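Local atomic coordinates of LC-Est1C (Uncultured organism, PDB entry 3WYD), a protein that probably hydrolyses carboxylic ester bonds as an esterase of the alpha/beta hydrolase fold, recovered from a leaf-branch compost metagenome. Residues G142-I155 with R172-E186. Numbering follows the deposited sequence.
Sequences GGGNPLGMANIAHI and RSRVMVEAAKKHGTE
Met176 overlaps Met149 at about a right angle, its CE lying 3.6 Å from Met149 SD. Bent at chi2 and chi3, the Met176 chain carries its methyl to Gly144 CA and places Met176 SD 3.5 Å from the backbone N of Pro146. Met149, similarly bent, turns its CE onto the helix, 3.5 Å from Ala180 CB, and Trp124 of helix 118-129 also touches Met176. Beside the two methionines, Ala179 CB packs against Pro146 CB at 3.9 Å. In the alpha/beta hydrolase fold this joins the connection between the parallel strands 136-140 and 157-162, with its short 3-10 segment, to helix 171-181, which leads on to edge strand 187-192. That helix ends in a Schellman motif with Gly184, of positive phi, at C-prime. Within this turn, next to Gly184, the His183 ring offers a face to Ala150 CB, a CH-pi contact 3.5 Å from the centroid and 6° off the normal. Thr185 OG1, beside its own backbone N (chi1 -52°), donates to Ala180 O at 2.7 Å and accepts from a water that also donates to Met149 O. A valine here, lacking the hydroxyl, would probably leave this water held at Met149 O alone among the two segments and Ala180 O with two backbone donors. Alongside, Thr185 CA makes a CA-H...O contact with Ala153 O, 156° at the hydrogen.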
ATOM      1  N   GLY A 142       0.146   7.391   7.348  1.00 10.15           N
ATOM      2  CA  GLY A 142       0.724   6.044   7.360  1.00 10.25           C
ATOM      3  C   GLY A 142       0.495   5.285   8.644  1.00 11.03           C
ATOM      4  O   GLY A 142      -0.500   5.461   9.345  1.00 12.27           O
ATOM      5  N   GLY A 143       1.442   4.426   8.934  1.00 10.85           N
ATOM      6  CA  GLY A 143       1.329   3.519  10.057  1.00 11.06           C
ATOM      7  C   GLY A 143       2.540   2.624  10.077  1.00 11.46           C
ATOM      8  O   GLY A 143       3.494   2.812   9.293  1.00 12.28           O
ATOM      9  N   GLY A 144       2.537   1.665  11.004  1.00 12.92           N
ATOM     10  CA  GLY A 144       3.645   0.719  11.027  1.00 13.64           C
ATOM     11  C   GLY A 144       3.614  -0.156  12.261  1.00 12.51           C
ATOM     12  O   GLY A 144       2.528  -0.440  12.788  1.00 14.03           O
ATOM     13  N   ASN A 145       4.805  -0.600  12.672  1.00 14.16           N
ATOM     14  CA  ASN A 145       4.939  -1.521  13.804  1.00 15.30           C
ATOM     15  C   ASN A 145       5.348  -0.685  14.990  1.00 13.88           C
ATOM     16  O   ASN A 145       6.499  -0.201  15.068  1.00 15.60           O
ATOM     17  CB  ASN A 145       6.062  -2.508  13.521  1.00 16.50           C
ATOM     18  CG  ASN A 145       6.430  -3.326  14.769  1.00 19.97           C
ATOM     19  OD1 ASN A 145       5.648  -3.413  15.716  1.00 18.22           O
ATOM     20  ND2 ASN A 145       7.678  -3.770  14.826  1.00 33.80           N
ATOM     21  N   PRO A 146       4.421  -0.475  15.908  1.00 13.66           N
ATOM     22  CA  PRO A 146       4.799   0.408  17.033  1.00 15.26           C
ATOM     23  C   PRO A 146       5.993  -0.109  17.852  1.00 16.98           C
ATOM     24  O   PRO A 146       6.725   0.681  18.477  1.00 18.58           O
ATOM     25  CB  PRO A 146       3.510   0.528  17.859  1.00 16.98           C
ATOM     26  CG  PRO A 146       2.615  -0.632  17.384  1.00 20.07           C
ATOM     27  CD  PRO A 146       2.999  -0.866  15.933  1.00 15.27           C
ATOM     28  N   LEU A 147       6.193  -1.422  17.863  1.00 18.44           N
ATOM     29  CA  LEU A 147       7.353  -1.990  18.567  1.00 20.41           C
ATOM     30  C   LEU A 147       8.722  -1.633  18.001  1.00 22.62           C
ATOM     31  O   LEU A 147       9.740  -1.826  18.671  1.00 26.37           O
ATOM     32  CB  LEU A 147       7.184  -3.514  18.751  1.00 21.96           C
ATOM     33  CG  LEU A 147       5.954  -3.910  19.586  1.00 27.59           C
ATOM     34  CD1 LEU A 147       5.660  -5.454  19.564  1.00 31.76           C
ATOM     35  CD2 LEU A 147       6.036  -3.390  21.059  1.00 27.26           C
ATOM     36  N   GLY A 148       8.767  -1.052  16.805  1.00 18.48           N
ATOM     37  CA  GLY A 148      10.019  -0.600  16.214  1.00 19.38           C
ATOM     38  C   GLY A 148      10.373   0.851  16.507  1.00 17.23           C
ATOM     39  O   GLY A 148      11.390   1.355  16.048  1.00 16.76           O
ATOM     40  N   MET A 149       9.506   1.555  17.216  1.00 17.35           N
ATOM     41  CA  MET A 149       9.754   2.972  17.462  1.00 15.79           C
ATOM     42  C   MET A 149      10.987   3.191  18.364  1.00 15.31           C
ATOM     43  O   MET A 149      11.686   4.222  18.252  1.00 13.88           O
ATOM     44  CB  MET A 149       8.490   3.638  18.016  1.00 14.18           C
ATOM     45  CG  MET A 149       7.303   3.629  16.969  1.00 14.94           C
ATOM     46  SD  MET A 149       7.590   4.607  15.523  1.00 18.36           S
ATOM     47  CE  MET A 149       7.524   6.238  16.238  1.00 16.63           C
ATOM     48  N   ALA A 150      11.331   2.231  19.239  1.00 15.62           N
ATOM     49  CA  ALA A 150      12.514   2.423  20.056  1.00 15.16           C
ATOM     50  C   ALA A 150      13.829   2.551  19.232  1.00 14.25           C
ATOM     51  O   ALA A 150      14.728   3.339  19.569  1.00 17.50           O
ATOM     52  CB  ALA A 150      12.635   1.229  21.052  1.00 18.78           C
ATOM     53  N   ASN A 151      13.818   1.852  18.085  1.00 16.43           N
ATOM     54  CA  ASN A 151      14.927   1.789  17.116  1.00 17.48           C
ATOM     55  C   ASN A 151      15.264   3.162  16.546  1.00 16.92           C
ATOM     56  O   ASN A 151      16.411   3.405  16.158  1.00 17.15           O
ATOM     57  CB  ASN A 151      14.555   0.894  15.883  1.00 18.29           C
ATOM     58  CG  ASN A 151      14.594  -0.590  16.189  1.00 30.32           C
ATOM     59  OD1 ASN A 151      14.726  -0.990  17.343  1.00 43.02           O
ATOM     60  ND2 ASN A 151      14.465  -1.419  15.147  1.00 35.69           N
ATOM     61  N   ILE A 152      14.252   4.026  16.489  1.00 13.03           N
ATOM     62  CA  ILE A 152      14.360   5.329  15.806  1.00 11.89           C
ATOM     63  C   ILE A 152      14.026   6.477  16.766  1.00 11.31           C
ATOM     64  O   ILE A 152      13.712   7.589  16.341  1.00 13.09           O
ATOM     65  CB  ILE A 152      13.458   5.402  14.516  1.00 11.94           C
ATOM     66  CG1 ILE A 152      11.994   5.101  14.855  1.00 11.23           C
ATOM     67  CG2 ILE A 152      13.975   4.415  13.487  1.00 14.89           C
ATOM     68  CD1 ILE A 152      11.035   5.359  13.645  1.00 13.25           C
ATOM     69  N   ALA A 153      14.126   6.220  18.071  1.00 11.26           N
ATOM     70  CA  ALA A 153      13.815   7.260  19.057  1.00 11.70           C
ATOM     71  C   ALA A 153      14.747   8.460  19.010  1.00 11.61           C
ATOM     72  O   ALA A 153      14.394   9.525  19.493  1.00 13.30           O
ATOM     73  CB  ALA A 153      13.780   6.656  20.467  1.00 12.46           C
ATOM     74  N   HIS A 154      15.952   8.276  18.449  1.00 12.24           N
ATOM     75  CA  HIS A 154      16.853   9.389  18.257  1.00 13.47           C
ATOM     76  C   HIS A 154      16.570  10.228  17.017  1.00 12.97           C
ATOM     77  O   HIS A 154      17.262  11.210  16.777  1.00 15.83           O
ATOM     78  CB  HIS A 154      18.274   8.826  18.137  1.00 13.89           C
ATOM     79  CG  HIS A 154      18.449   7.906  16.972  1.00 13.73           C
ATOM     80  ND1 HIS A 154      17.873   6.655  16.920  1.00 14.92           N
ATOM     81  CD2 HIS A 154      19.096   8.076  15.792  1.00 16.43           C
ATOM     82  CE1 HIS A 154      18.167   6.086  15.762  1.00 14.59           C
ATOM     83  NE2 HIS A 154      18.913   6.929  15.062  1.00 13.98           N
ATOM     84  N   ILE A 155      15.576   9.826  16.220  1.00 12.00           N
ATOM     85  CA  ILE A 155      15.241  10.559  14.986  1.00 11.14           C
ATOM     86  C   ILE A 155      13.980  11.396  15.206  1.00 12.81           C
ATOM     87  O   ILE A 155      12.912  10.833  15.453  1.00 15.09           O
ATOM     88  CB  ILE A 155      14.993   9.586  13.819  1.00 11.37           C
ATOM     89  CG1 ILE A 155      16.212   8.637  13.675  1.00 11.02           C
ATOM     90  CG2 ILE A 155      14.743  10.372  12.512  1.00 12.69           C
ATOM     91  CD1 ILE A 155      16.001   7.597  12.590  1.00 11.75           C
ATOM     92  N   ARG A 172      -3.777   4.290  13.290  1.00 12.36           N
ATOM     93  CA  ARG A 172      -2.472   3.760  12.831  1.00 13.98           C
ATOM     94  C   ARG A 172      -1.351   4.763  13.101  1.00 12.68           C
ATOM     95  O   ARG A 172      -0.241   4.333  13.466  1.00 14.41           O
ATOM     96  CB  ARG A 172      -2.516   3.359  11.344  1.00 10.83           C
ATOM     97  CG  ARG A 172      -3.558   2.305  11.003  1.00 12.87           C
ATOM     98  CD  ARG A 172      -3.342   0.987  11.796  1.00 15.54           C
ATOM     99  NE  ARG A 172      -4.375   0.030  11.433  1.00 18.76           N
ATOM    100  CZ  ARG A 172      -5.602   0.032  11.943  1.00 22.87           C
ATOM    101  NH1 ARG A 172      -5.882   0.729  13.044  1.00 23.39           N
ATOM    102  NH2 ARG A 172      -6.538  -0.765  11.433  1.00 25.10           N
ATOM    103  N   SER A 173      -1.627   6.076  13.056  1.00 10.58           N
ATOM    104  CA  SER A 173      -0.597   7.030  13.457  1.00 11.14           C
ATOM    105  C   SER A 173      -0.611   7.172  14.977  1.00 10.74           C
ATOM    106  O   SER A 173       0.445   7.365  15.599  1.00 11.15           O
ATOM    107  CB  SER A 173      -0.797   8.390  12.794  1.00 11.05           C
ATOM    108  OG  SER A 173      -0.240   8.380  11.500  1.00 10.79           O
ATOM    109  N   ARG A 174      -1.798   7.175  15.588  1.00 11.91           N
ATOM    110  CA  ARG A 174      -1.853   7.430  17.035  1.00 10.72           C
ATOM    111  C   ARG A 174      -1.013   6.408  17.780  1.00 13.09           C
ATOM    112  O   ARG A 174      -0.323   6.767  18.732  1.00 12.60           O
ATOM    113  CB  ARG A 174      -3.295   7.399  17.522  1.00 11.61           C
ATOM    114  CG  ARG A 174      -4.148   8.536  17.065  1.00 11.66           C
ATOM    115  CD  ARG A 174      -5.603   8.329  17.525  1.00 14.99           C
ATOM    116  NE  ARG A 174      -6.431   9.477  17.196  1.00 14.45           N
ATOM    117  CZ  ARG A 174      -7.763   9.489  17.258  1.00 16.54           C
ATOM    118  NH1 ARG A 174      -8.417   8.385  17.610  1.00 20.19           N
ATOM    119  NH2 ARG A 174      -8.423  10.564  16.856  1.00 18.12           N
ATOM    120  N   VAL A 175      -1.072   5.141  17.394  1.00 12.48           N
ATOM    121  CA  VAL A 175      -0.336   4.122  18.144  1.00 11.64           C
ATOM    122  C   VAL A 175       1.177   4.293  17.996  1.00 12.69           C
ATOM    123  O   VAL A 175       1.939   3.968  18.909  1.00 14.79           O
ATOM    124  CB  VAL A 175      -0.771   2.703  17.821  1.00 13.00           C
ATOM    125  CG1 VAL A 175      -2.244   2.491  18.267  1.00 14.96           C
ATOM    126  CG2 VAL A 175      -0.547   2.362  16.354  1.00 15.77           C
ATOM    127  N   MET A 176       1.618   4.825  16.851  1.00 10.68           N
ATOM    128  CA  MET A 176       3.039   5.033  16.631  1.00 11.59           C
ATOM    129  C   MET A 176       3.560   6.215  17.445  1.00 11.56           C
ATOM    130  O   MET A 176       4.584   6.130  18.066  1.00 11.53           O
ATOM    131  CB  MET A 176       3.288   5.324  15.151  1.00 11.27           C
ATOM    132  CG  MET A 176       2.899   4.219  14.196  1.00 11.38           C
ATOM    133  SD  MET A 176       3.851   2.682  14.397  1.00 12.77           S
ATOM    134  CE  MET A 176       5.222   3.053  13.309  1.00 13.97           C
ATOM    135  N   VAL A 177       2.779   7.288  17.487  1.00 10.52           N
ATOM    136  CA  VAL A 177       3.106   8.461  18.304  1.00 10.70           C
ATOM    137  C   VAL A 177       3.146   8.053  19.786  1.00 10.91           C
ATOM    138  O   VAL A 177       4.066   8.462  20.499  1.00 10.91           O
ATOM    139  CB  VAL A 177       2.085   9.587  18.077  1.00 10.15           C
ATOM    140  CG1 VAL A 177       2.361  10.774  19.022  1.00 11.31           C
ATOM    141  CG2 VAL A 177       2.148  10.080  16.644  1.00 13.82           C
ATOM    142  N   GLU A 178       2.160   7.280  20.243  1.00 11.33           N
ATOM    143  CA  GLU A 178       2.126   6.817  21.651  1.00 11.22           C
ATOM    144  C   GLU A 178       3.386   6.029  21.976  1.00 12.69           C
ATOM    145  O   GLU A 178       4.055   6.283  23.014  1.00 12.26           O
ATOM    146  CB  GLU A 178       0.861   5.974  21.847  1.00 14.23           C
ATOM    147  CG  GLU A 178       0.645   5.346  23.182  1.00 17.76           C
ATOM    148  CD  GLU A 178      -0.720   4.684  23.218  1.00 24.82           C
ATOM    149  OE1 GLU A 178      -0.922   3.675  22.489  1.00 27.67           O
ATOM    150  OE2 GLU A 178      -1.635   5.289  23.807  1.00 29.53           O
ATOM    151  N   ALA A 179       3.776   5.105  21.080  1.00 11.18           N
ATOM    152  CA  ALA A 179       4.966   4.315  21.323  1.00 12.32           C
ATOM    153  C   ALA A 179       6.219   5.201  21.296  1.00 10.32           C
ATOM    154  O   ALA A 179       7.152   5.033  22.090  1.00 12.36           O
ATOM    155  CB  ALA A 179       5.090   3.140  20.282  1.00 13.16           C
ATOM    156  N   ALA A 180       6.278   6.143  20.375  1.00 10.63           N
ATOM    157  CA  ALA A 180       7.442   7.027  20.288  1.00 10.93           C
ATOM    158  C   ALA A 180       7.713   7.695  21.636  1.00 11.54           C
ATOM    159  O   ALA A 180       8.878   7.889  22.039  1.00 10.56           O
ATOM    160  CB  ALA A 180       7.194   8.096  19.197  1.00 11.16           C
ATOM    161  N   LYS A 181       6.642   8.210  22.218  1.00 10.40           N
ATOM    162  CA  LYS A 181       6.758   8.946  23.479  1.00 10.43           C
ATOM    163  C   LYS A 181       7.268   8.081  24.635  1.00  9.85           C
ATOM    164  O   LYS A 181       7.944   8.590  25.557  1.00 10.44           O
ATOM    165  CB  LYS A 181       5.428   9.595  23.824  1.00 10.61           C
ATOM    166  CG  LYS A 181       5.093  10.751  22.875  1.00 12.49           C
ATOM    167  CD  LYS A 181       3.746  11.369  23.240  1.00 18.85           C
ATOM    168  CE  LYS A 181       3.566  12.714  22.530  1.00 28.07           C
ATOM    169  NZ  LYS A 181       4.089  13.865  23.356  1.00 21.56           N
ATOM    170  N   LYS A 182       6.996   6.769  24.562  1.00 10.46           N
ATOM    171  CA  LYS A 182       7.491   5.833  25.571  1.00  9.98           C
ATOM    172  C   LYS A 182       8.995   5.579  25.485  1.00  9.34           C
ATOM    173  O   LYS A 182       9.571   4.944  26.380  1.00 12.00           O
ATOM    174  CB  LYS A 182       6.708   4.517  25.512  1.00 12.06           C
ATOM    175  CG  LYS A 182       5.226   4.677  25.767  1.00 12.03           C
ATOM    176  CD  LYS A 182       4.540   3.301  25.671  1.00 11.97           C
ATOM    177  CE  LYS A 182       3.081   3.467  25.977  1.00 13.92           C
ATOM    178  NZ  LYS A 182       2.388   2.138  25.850  1.00 18.36           N
ATOM    179  N   HIS A 183       9.652   6.163  24.484  1.00 10.30           N
ATOM    180  CA  HIS A 183      11.091   6.032  24.360  1.00 11.09           C
ATOM    181  C   HIS A 183      11.784   7.385  24.251  1.00 13.12           C
ATOM    182  O   HIS A 183      12.957   7.440  23.921  1.00 12.92           O
ATOM    183  CB  HIS A 183      11.400   5.205  23.099  1.00 11.56           C
ATOM    184  CG  HIS A 183      10.985   3.795  23.250  1.00 10.90           C
ATOM    185  ND1 HIS A 183      11.632   2.939  24.117  1.00 12.64           N
ATOM    186  CD2 HIS A 183       9.865   3.157  22.836  1.00 16.57           C
ATOM    187  CE1 HIS A 183      10.952   1.803  24.181  1.00 14.21           C
ATOM    188  NE2 HIS A 183       9.902   1.899  23.380  1.00 16.16           N
ATOM    189  N   GLY A 184      11.076   8.475  24.572  1.00 12.56           N
ATOM    190  CA  GLY A 184      11.691   9.801  24.642  1.00 11.18           C
ATOM    191  C   GLY A 184      11.991  10.398  23.287  1.00 12.28           C
ATOM    192  O   GLY A 184      12.783  11.347  23.191  1.00 14.04           O
ATOM    193  N   THR A 185      11.192  10.019  22.284  1.00 10.79           N
ATOM    194  CA  THR A 185      11.414  10.561  20.928  1.00 10.97           C
ATOM    195  C   THR A 185      11.030  12.038  20.911  1.00  9.53           C
ATOM    196  O   THR A 185       9.994  12.418  21.462  1.00 13.49           O
ATOM    197  CB  THR A 185      10.501   9.817  19.935  1.00  9.45           C
ATOM    198  OG1 THR A 185      10.693   8.408  20.101  1.00 11.43           O
ATOM    199  CG2 THR A 185      10.789  10.149  18.510  1.00 13.05           C
ATOM    200  N   GLU A 186      11.756  12.830  20.120  1.00 11.96           N
ATOM    201  CA  GLU A 186      11.281  14.171  19.805  1.00 11.84           C
ATOM    202  C   GLU A 186      10.259  14.061  18.683  1.00 10.57           C
ATOM    203  O   GLU A 186      10.599  13.700  17.562  1.00 11.29           O
ATOM    204  CB  GLU A 186      12.442  15.083  19.395  1.00 11.76           C
ATOM    205  CG  GLU A 186      11.942  16.507  19.109  1.00 11.99           C
ATOM    206  CD  GLU A 186      12.964  17.431  18.505  1.00 15.44           C
ATOM    207  OE1 GLU A 186      14.167  17.086  18.395  1.00 18.30           O
ATOM    208  OE2 GLU A 186      12.475  18.544  18.182  1.00 21.08           O
TER
HETATM  209  O   HOH W   1       1.526   8.883   9.400  1.00 11.46           O
HETATM  210  O   HOH W   2       0.355   1.717  12.906  1.00 17.22           O
HETATM  211  O   HOH W   3      10.530   6.708  17.718  1.00 12.18           O
HETATM  212  O   HOH W   4      13.981  12.080  18.495  1.00 16.49           O
HETATM  213  O   HOH W   5      15.754  10.530  21.887  1.00 29.19           O